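Local coordinates for malonyl coenzyme A-acyl carrier protein transacylase (Helicobacter pylori, PDB 2H1Y) that probably transfers the malonyl group from malonyl-CoA to holo-acyl carrier protein, giving malonyl-ACP and free CoA, at residues F221-L225 with L256-L260; I238-N243 with P263-C269. All coordinates share one frame; numbering follows the deposited sequence.

Contact 1. Residues F221-L225 with L256-L260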
loop_
_atom_site.group_PDB
_atom_site.type_symbol
_atom_site.label_atom_id
_atom_site.label_comp_id
_atom_site.label_asym_id
_atom_site.label_seq_id
_atom_site.Cartn_x
_atom_site.Cartn_y
_atom_site.Cartn_z
ATOM N N PHE A 221 -2.618 2.896 17.598
ATOM C CA PHE A 221 -2.700 1.970 16.492
ATOM C C PHE A 221 -2.423 0.547 16.952
ATOM O O PHE A 221 -3.161 -0.376 16.623
ATOM C CB PHE A 221 -1.769 2.390 15.346
ATOM C CG PHE A 221 -2.165 1.818 14.023
ATOM C CD1 PHE A 221 -3.428 2.059 13.501
ATOM C CD2 PHE A 221 -1.299 1.021 13.317
ATOM C CE1 PHE A 221 -3.808 1.518 12.293
ATOM C CE2 PHE A 221 -1.668 0.487 12.107
ATOM C CZ PHE A 221 -2.923 0.733 11.588
ATOM N N GLN A 222 -1.377 0.389 17.749
ATOM C CA GLN A 222 -1.028 -0.900 18.348
ATOM C C GLN A 222 -2.235 -1.514 19.061
ATOM O O GLN A 222 -2.602 -2.673 18.823
ATOM C CB GLN A 222 0.112 -0.694 19.328
ATOM C CG GLN A 222 1.077 -1.843 19.430
ATOM C CD GLN A 222 2.434 -1.393 19.954
ATOM O OE1 GLN A 222 3.125 -0.579 19.322
ATOM N NE2 GLN A 222 2.820 -1.916 21.126
ATOM N N GLU A 223 -2.870 -0.709 19.906
ATOM C CA GLU A 223 -4.107 -1.091 20.588
ATOM C C GLU A 223 -5.162 -1.633 19.619
ATOM O O GLU A 223 -5.750 -2.693 19.859
ATOM C CB GLU A 223 -4.653 0.103 21.361
ATOM C CG GLU A 223 -5.867 -0.192 22.221
ATOM C CD GLU A 223 -6.374 1.059 22.932
ATOM O OE1 GLU A 223 -6.415 2.132 22.285
ATOM O OE2 GLU A 223 -6.722 0.966 24.136
ATOM N N LEU A 224 -5.380 -0.916 18.522
ATOM C CA LEU A 224 -6.361 -1.339 17.525
ATOM C C LEU A 224 -5.999 -2.639 16.772
ATOM O O LEU A 224 -6.882 -3.438 16.450
ATOM C CB LEU A 224 -6.667 -0.197 16.566
ATOM C CG LEU A 224 -7.621 0.882 17.087
ATOM C CD1 LEU A 224 -8.364 1.467 15.893
ATOM C CD2 LEU A 224 -8.641 0.375 18.137
ATOM N N LEU A 225 -4.703 -2.843 16.527
ATOM C CA LEU A 225 -4.170 -4.095 15.965
ATOM C C LEU A 225 -4.377 -5.319 16.876
ATOM O O LEU A 225 -4.794 -6.396 16.418
ATOM C CB LEU A 225 -2.676 -3.935 15.639
ATOM C CG LEU A 225 -2.318 -3.063 14.425
ATOM C CD1 LEU A 225 -0.912 -2.482 14.541
ATOM C CD2 LEU A 225 -2.453 -3.872 13.159
ATOM N N LEU A 256 3.322 -3.861 11.724
ATOM C CA LEU A 256 2.407 -2.843 11.205
ATOM C C LEU A 256 2.451 -1.568 12.044
ATOM O O LEU A 256 2.027 -0.518 11.563
ATOM C CB LEU A 256 0.969 -3.363 11.104
ATOM C CG LEU A 256 0.641 -4.398 10.017
ATOM C CD1 LEU A 256 -0.805 -4.852 10.074
ATOM C CD2 LEU A 256 0.971 -3.889 8.593
ATOM N N SER A 257 2.964 -1.654 13.281
ATOM C CA SER A 257 3.133 -0.472 14.153
ATOM C C SER A 257 4.334 0.297 13.674
ATOM O O SER A 257 4.266 1.479 13.360
ATOM C CB SER A 257 3.457 -0.857 15.605
ATOM O OG SER A 257 2.387 -1.465 16.299
ATOM N N LEU A 258 5.443 -0.421 13.644
ATOM C CA LEU A 258 6.745 0.129 13.375
ATOM C C LEU A 258 6.836 0.725 11.959
ATOM O O LEU A 258 7.526 1.736 11.733
ATOM C CB LEU A 258 7.773 -0.992 13.582
ATOM C CG LEU A 258 9.209 -0.657 13.969
ATOM C CD1 LEU A 258 10.189 -1.018 12.831
ATOM C CD2 LEU A 258 9.378 0.795 14.475
ATOM N N GLN A 259 6.128 0.093 11.027
ATOM C CA GLN A 259 6.032 0.554 9.654
ATOM C C GLN A 259 5.828 2.069 9.584
ATOM O O GLN A 259 6.583 2.765 8.896
ATOM C CB GLN A 259 4.879 -0.171 8.956
ATOM C CG GLN A 259 4.902 -0.063 7.448
ATOM C CD GLN A 259 3.525 0.105 6.882
ATOM O OE1 GLN A 259 2.770 0.994 7.295
ATOM N NE2 GLN A 259 3.172 -0.758 5.945
ATOM N N LEU A 260 4.834 2.555 10.342
ATOM C CA LEU A 260 4.373 3.959 10.353
ATOM C C LEU A 260 5.454 5.007 10.556
ATOM O O LEU A 260 5.315 6.116 10.080
ATOM C CB LEU A 260 3.300 4.160 11.420
ATOM C CG LEU A 260 2.084 3.239 11.323
ATOM C CD1 LEU A 260 1.310 3.252 12.621
ATOM C CD2 LEU A 260 1.185 3.620 10.144
#
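Phe221 overlaps Leu260 at the CD2 corner of its ring, CD2 lying 3.5 Å from Leu260 CD1, and the two side chains cross at about a right angle. CG of Phe221 stands anti to the backbone N (chi1 -158°), which swings the ring across to the other segment. There CE2 meets the carbonyl of Leu256 near the plane of the ring, CE2 to Leu256 O being 3.9 Å. One turn on, Leu225 points the same way and sends both methyls over: CD2 comes to 3.6 Å from Leu256 CD1, while CD1 sits against the CB of Leu256. These two leucines also cross at about a right angle. The contact joins helix 218-228 to the C-terminal part of helix 249-259 within the acyl transferase domain, and no hydrogen bond spans the two segments. Gln222 borders the apolar patch; its extended chain passes alongside the hydroxyl of Ser257, with Gln222 CG 3.4 Å from Ser257 OG and Gln222 OE1 3.2 Å from Ser257 OG. The hydroxyl of Ser257 is already hydrogen-bonded to the carbonyl of Val253, one turn back in its own helix, which satisfies this buried polar atom. From helix 119-137, Leu125 touches Phe221, and Arg129 touches both Phe221 and Leu260; helix 105-116 meets Leu256 through Val108 and Val111.

Contact 2. Residues I238-N243 with P263-C269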
loop_
_atom_site.group_PDB
_atom_site.type_symbol
_atom_site.label_atom_id
_atom_site.label_comp_id
_atom_site.label_asym_id
_atom_site.label_seq_id
_atom_site.Cartn_x
_atom_site.Cartn_y
_atom_site.Cartn_z
ATOM N N ILE A 238 5.817 -9.734 3.742
ATOM C CA ILE A 238 7.114 -9.089 3.863
ATOM C C ILE A 238 6.962 -7.679 4.437
ATOM O O ILE A 238 6.201 -6.860 3.915
ATOM C CB ILE A 238 7.849 -9.040 2.502
ATOM C CG1 ILE A 238 7.650 -10.342 1.721
ATOM C CG2 ILE A 238 9.322 -8.750 2.689
ATOM C CD1 ILE A 238 8.301 -11.585 2.329
ATOM N N SER A 239 7.678 -7.400 5.522
ATOM C CA SER A 239 7.554 -6.123 6.206
ATOM C C SER A 239 8.242 -4.981 5.437
ATOM O O SER A 239 9.434 -5.059 5.143
ATOM C CB SER A 239 8.130 -6.251 7.621
ATOM O OG SER A 239 8.486 -4.982 8.171
ATOM N N ASN A 240 7.504 -3.920 5.127
ATOM C CA ASN A 240 8.138 -2.702 4.617
ATOM C C ASN A 240 9.167 -2.168 5.605
ATOM O O ASN A 240 10.134 -1.509 5.202
ATOM C CB ASN A 240 7.121 -1.590 4.342
ATOM C CG ASN A 240 6.173 -1.898 3.175
ATOM O OD1 ASN A 240 6.397 -2.801 2.369
ATOM N ND2 ASN A 240 5.116 -1.117 3.083
ATOM N N ALA A 241 8.971 -2.455 6.891
ATOM C CA ALA A 241 9.845 -1.894 7.925
ATOM C C ALA A 241 11.226 -2.589 8.049
ATOM O O ALA A 241 12.258 -1.904 8.115
ATOM C CB ALA A 241 9.125 -1.833 9.256
ATOM N N THR A 242 11.240 -3.928 8.033
ATOM C CA THR A 242 12.469 -4.716 8.228
ATOM C C THR A 242 12.868 -5.603 7.037
ATOM O O THR A 242 13.906 -6.251 7.052
ATOM C CB THR A 242 12.386 -5.644 9.506
ATOM O OG1 THR A 242 11.456 -6.717 9.279
ATOM C CG2 THR A 242 11.998 -4.874 10.752
ATOM N N ASN A 243 12.040 -5.678 6.014
ATOM C CA ASN A 243 12.328 -6.569 4.900
ATOM C C ASN A 243 12.524 -8.021 5.349
ATOM O O ASN A 243 13.314 -8.763 4.770
ATOM C CB ASN A 243 13.517 -6.053 4.063
ATOM C CG ASN A 243 13.813 -6.932 2.845
ATOM O OD1 ASN A 243 14.944 -6.998 2.378
ATOM N ND2 ASN A 243 12.803 -7.626 2.350
ATOM N N PRO A 263 10.944 4.134 7.086
ATOM C CA PRO A 263 10.896 4.143 5.633
ATOM C C PRO A 263 10.289 2.859 5.076
ATOM O O PRO A 263 10.606 1.752 5.547
ATOM C CB PRO A 263 12.368 4.207 5.240
ATOM C CG PRO A 263 13.009 4.934 6.354
ATOM C CD PRO A 263 12.283 4.485 7.589
ATOM N N VAL A 264 9.402 3.016 4.095
ATOM C CA VAL A 264 8.884 1.883 3.352
ATOM C C VAL A 264 10.027 1.440 2.458
ATOM O O VAL A 264 10.457 2.181 1.567
ATOM C CB VAL A 264 7.635 2.277 2.532
ATOM C CG1 VAL A 264 7.244 1.177 1.512
ATOM C CG2 VAL A 264 6.492 2.616 3.460
ATOM N N ARG A 265 10.543 0.246 2.716
ATOM C CA ARG A 265 11.692 -0.260 1.964
ATOM C C ARG A 265 11.265 -1.164 0.829
ATOM O O ARG A 265 11.672 -2.333 0.752
ATOM C CB ARG A 265 12.652 -1.005 2.890
ATOM C CG ARG A 265 13.297 -0.147 3.945
ATOM C CD ARG A 265 14.692 -0.636 4.185
ATOM N NE ARG A 265 14.705 -1.712 5.167
ATOM C CZ ARG A 265 15.574 -2.721 5.177
ATOM N NH1 ARG A 265 16.503 -2.815 4.234
ATOM N NH2 ARG A 265 15.501 -3.643 6.132
ATOM N N TYR A 266 10.454 -0.615 -0.066
ATOM C CA TYR A 266 9.826 -1.413 -1.110
ATOM C C TYR A 266 10.847 -2.071 -2.056
ATOM O O TYR A 266 10.695 -3.250 -2.422
ATOM C CB TYR A 266 8.767 -0.602 -1.879
ATOM C CG TYR A 266 8.055 -1.454 -2.879
ATOM C CD1 TYR A 266 7.019 -2.298 -2.496
ATOM C CD2 TYR A 266 8.458 -1.470 -4.209
ATOM C CE1 TYR A 266 6.388 -3.114 -3.437
ATOM C CE2 TYR A 266 7.832 -2.286 -5.159
ATOM C CZ TYR A 266 6.802 -3.100 -4.767
ATOM O OH TYR A 266 6.196 -3.905 -5.704
ATOM N N GLN A 267 11.872 -1.305 -2.437
ATOM C CA GLN A 267 13.035 -1.816 -3.180
ATOM C C GLN A 267 13.706 -3.066 -2.569
ATOM O O GLN A 267 13.806 -4.108 -3.225
ATOM C CB GLN A 267 14.077 -0.715 -3.334
ATOM C CG GLN A 267 15.398 -1.221 -3.843
ATOM C CD GLN A 267 16.195 -0.138 -4.512
ATOM O OE1 GLN A 267 16.542 0.876 -3.899
ATOM N NE2 GLN A 267 16.493 -0.340 -5.778
ATOM N N ASP A 268 14.166 -2.954 -1.326
ATOM C CA ASP A 268 14.820 -4.080 -0.646
ATOM C C ASP A 268 13.903 -5.296 -0.583
ATOM O O ASP A 268 14.352 -6.432 -0.781
ATOM C CB ASP A 268 15.300 -3.693 0.758
ATOM C CG ASP A 268 16.320 -2.581 0.729
ATOM O OD1 ASP A 268 17.108 -2.556 -0.233
ATOM O OD2 ASP A 268 16.329 -1.721 1.646
ATOM N N CYS A 269 12.615 -5.036 -0.355
ATOM C CA CYS A 269 11.617 -6.093 -0.242
ATOM C C CYS A 269 11.477 -6.900 -1.518
ATOM O O CYS A 269 11.443 -8.130 -1.462
ATOM C CB CYS A 269 10.271 -5.519 0.171
ATOM S SG CYS A 269 10.208 -5.046 1.891
#
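Asn240 and Val264 lie side by side and point the same way, the CG of Asn240 3.7 Å from Val264 CG1. They sit where the loop after strand 236-238 of the mixed sheet, in the acyl transferase domain, meets the start of helix 266-271. Ser239 shapes this loop with an ST motif: its OG accepts from the backbone N of Thr242 at 3.0 Å, and a weak bond comes from the N of Ala241. The carbonyl of Asn240 then takes a hydrogen bond from the other segment, Arg265 N to Asn240 O at 3.1 Å, with an N-H...O angle of 156°. Arg265 is the N-cap residue, and its side chain, bent at chi2 and chi3, folds back over the loop. CB of Asn243 rests over one face of the guanidinium, toward its rim, while the O of Ala241 lies at the edge near its plane. The group's rotation is set further by a salt bridge one turn along: Arg265 NH1 reaches Asp268 OD2 at 2.8 Å, meeting that oxygen from above the carboxylate plane. Deeper in, Cys269 turns its sulfur toward the loop, with SG anti to its own carbonyl carbon (chi1 -74°), and Leu101 of strand 99-102 also touches Cys269. Cys269 SG lies 3.9 Å from the CG2 methyl of Ile238 and 3.3 Å from the carbonyl O of Ser239.

From the N terminus, 221-225 on helix 218-228 comes first, then 238-243 in the loop between strands 236-238 and 245-246. Next come 256-260 and, after two intervening residues, 263-269, which runs into helix 266-271. Contact 1 closes a loop of 30 residues that holds the first segment of contact 2; contact 2 closes one of 19 that holds the second segment of contact 1. The two therefore cross rather than nest. With centres about 16 Å apart, they also touch, CD1 of Leu258 packing on CB of Ala241. Helix 249-259 thus ties helix 218-228 to the loop at the edge of the mixed sheet.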